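Local coordinates for protein FACT-Spt16 (Cicer arietinum, PDB 5CE6) that probably acts as the histone-binding N-terminal module of the histone chaperone FACT, engaging H3-H4 during transcription, at residues K334-V339 with L427-T432. Sequence-based numbering, arbitrary orientation.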
loop_
_atom_site.group_PDB
_atom_site.type_symbol
_atom_site.label_atom_id
_atom_site.label_comp_id
_atom_site.label_asym_id
_atom_site.label_seq_id
_atom_site.Cartn_x
_atom_site.Cartn_y
_atom_site.Cartn_z
ATOM N N LYS A 334 -12.099 5.348 19.633
ATOM C CA LYS A 334 -11.182 5.321 20.773
ATOM C C LYS A 334 -10.118 4.242 20.549
ATOM O O LYS A 334 -8.942 4.431 20.872
ATOM C CB LYS A 334 -11.976 5.076 22.062
ATOM C CG LYS A 334 -11.170 5.097 23.344
ATOM C CD LYS A 334 -12.120 4.934 24.536
ATOM C CE LYS A 334 -11.374 4.808 25.852
ATOM N NZ LYS A 334 -12.346 4.728 26.990
ATOM N N ALA A 335 -10.530 3.120 19.966
ATOM C CA ALA A 335 -9.596 2.040 19.669
ATOM C C ALA A 335 -8.600 2.438 18.586
ATOM O O ALA A 335 -7.405 2.136 18.687
ATOM C CB ALA A 335 -10.340 0.773 19.277
ATOM N N GLN A 336 -9.090 3.096 17.536
ATOM C CA GLN A 336 -8.204 3.539 16.462
ATOM C C GLN A 336 -7.191 4.549 16.982
ATOM O O GLN A 336 -6.013 4.507 16.624
ATOM C CB GLN A 336 -8.996 4.158 15.305
ATOM C CG GLN A 336 -8.147 4.310 14.010
ATOM C CD GLN A 336 -8.329 5.653 13.319
ATOM O OE1 GLN A 336 -8.888 6.587 13.885
ATOM N NE2 GLN A 336 -7.839 5.754 12.080
ATOM N N GLU A 337 -7.655 5.471 17.818
ATOM C CA GLU A 337 -6.765 6.470 18.409
ATOM C C GLU A 337 -5.715 5.802 19.291
ATOM O O GLU A 337 -4.589 6.294 19.400
ATOM C CB GLU A 337 -7.550 7.479 19.250
ATOM C CG GLU A 337 -8.452 8.417 18.461
ATOM C CD GLU A 337 -9.453 9.152 19.359
ATOM O OE1 GLU A 337 -9.809 8.629 20.443
ATOM O OE2 GLU A 337 -9.885 10.256 18.977
ATOM N N ALA A 338 -6.086 4.692 19.928
ATOM C CA ALA A 338 -5.157 3.965 20.794
ATOM C C ALA A 338 -4.052 3.297 19.980
ATOM O O ALA A 338 -2.896 3.243 20.414
ATOM C CB ALA A 338 -5.898 2.937 21.671
ATOM N N VAL A 339 -4.403 2.779 18.802
ATOM C CA VAL A 339 -3.385 2.238 17.913
ATOM C C VAL A 339 -2.423 3.339 17.512
ATOM O O VAL A 339 -1.203 3.168 17.590
ATOM C CB VAL A 339 -3.995 1.599 16.652
ATOM C CG1 VAL A 339 -2.900 1.094 15.729
ATOM C CG2 VAL A 339 -4.898 0.448 17.053
ATOM N N LEU A 427 -18.305 -1.043 10.570
ATOM C CA LEU A 427 -17.784 0.320 10.722
ATOM C C LEU A 427 -16.304 0.301 10.403
ATOM O O LEU A 427 -15.636 -0.701 10.663
ATOM C CB LEU A 427 -17.955 0.820 12.159
ATOM C CG LEU A 427 -19.363 0.788 12.756
ATOM C CD1 LEU A 427 -19.293 1.044 14.264
ATOM C CD2 LEU A 427 -20.264 1.791 12.103
ATOM N N LEU A 428 -15.789 1.413 9.891
ATOM C CA LEU A 428 -14.381 1.493 9.484
ATOM C C LEU A 428 -13.809 2.892 9.658
ATOM O O LEU A 428 -14.441 3.891 9.277
ATOM C CB LEU A 428 -14.251 1.051 8.021
ATOM C CG LEU A 428 -12.832 1.106 7.450
ATOM C CD1 LEU A 428 -11.954 0.075 8.145
ATOM C CD2 LEU A 428 -12.896 0.835 5.954
ATOM N N LEU A 429 -12.609 2.964 10.233
ATOM C CA LEU A 429 -11.860 4.210 10.323
ATOM C C LEU A 429 -10.447 3.966 9.825
ATOM O O LEU A 429 -9.804 2.999 10.230
ATOM C CB LEU A 429 -11.808 4.721 11.766
ATOM C CG LEU A 429 -13.075 5.375 12.303
ATOM C CD1 LEU A 429 -12.891 5.704 13.780
ATOM C CD2 LEU A 429 -13.362 6.648 11.522
ATOM N N ALA A 430 -9.958 4.837 8.951
ATOM C CA ALA A 430 -8.567 4.731 8.512
ATOM C C ALA A 430 -7.933 6.092 8.383
ATOM O O ALA A 430 -8.569 7.049 7.930
ATOM C CB ALA A 430 -8.449 3.971 7.186
ATOM N N ASP A 431 -6.665 6.161 8.774
ATOM C CA ASP A 431 -5.850 7.347 8.526
ATOM C C ASP A 431 -4.445 6.973 8.106
ATOM O O ASP A 431 -3.994 5.856 8.359
ATOM C CB ASP A 431 -5.756 8.207 9.785
ATOM C CG ASP A 431 -7.024 8.973 10.064
ATOM O OD1 ASP A 431 -7.217 10.045 9.452
ATOM O OD2 ASP A 431 -7.826 8.504 10.880
ATOM N N THR A 432 -3.736 7.932 7.503
ATOM C CA THR A 432 -2.317 7.737 7.159
ATOM C C THR A 432 -1.481 8.482 8.181
ATOM O O THR A 432 -1.723 9.659 8.453
ATOM C CB THR A 432 -1.995 8.240 5.755
ATOM O OG1 THR A 432 -2.845 7.562 4.831
ATOM C CG2 THR A 432 -0.547 7.938 5.394
#
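In the pita-bread (creatinase/aminopeptidase) fold of the M24 family, helices pack on a curved, largely antiparallel beta-sheet, and Q336 meeting L429 and D431 illustrates how one polar side chain can join the two layers. Helix 323-342 lies over strand 424-435; their local axes run 9.4 Å apart at closest approach and 28° from parallel. An extended chi1 and a bend at chi2 carry the terminal amide of Q336 to the strand. Its CD lies 3.9 Å from L429 CB, the two side chains crossing at about a right angle, while L429 also packs against Y329 and L333 one to two turns earlier on the helix. The polar end is buried but well supplied with partners. D431 OD2 forms a salt bridge with K449, which hydrogen-bonds Q336 OE1 as well, so one lysine ties amide and carboxylate together; R315 and T444 hold OD1, and this cationic setting would be expected to favour an ionised aspartate. Amide and carboxylate planes are turned 34° apart, yet the bond between them is nearly straight: Q336 NE2 donates within its amide plane to the anti lone pair of D431 OD2, at 3.0 Å and 168°.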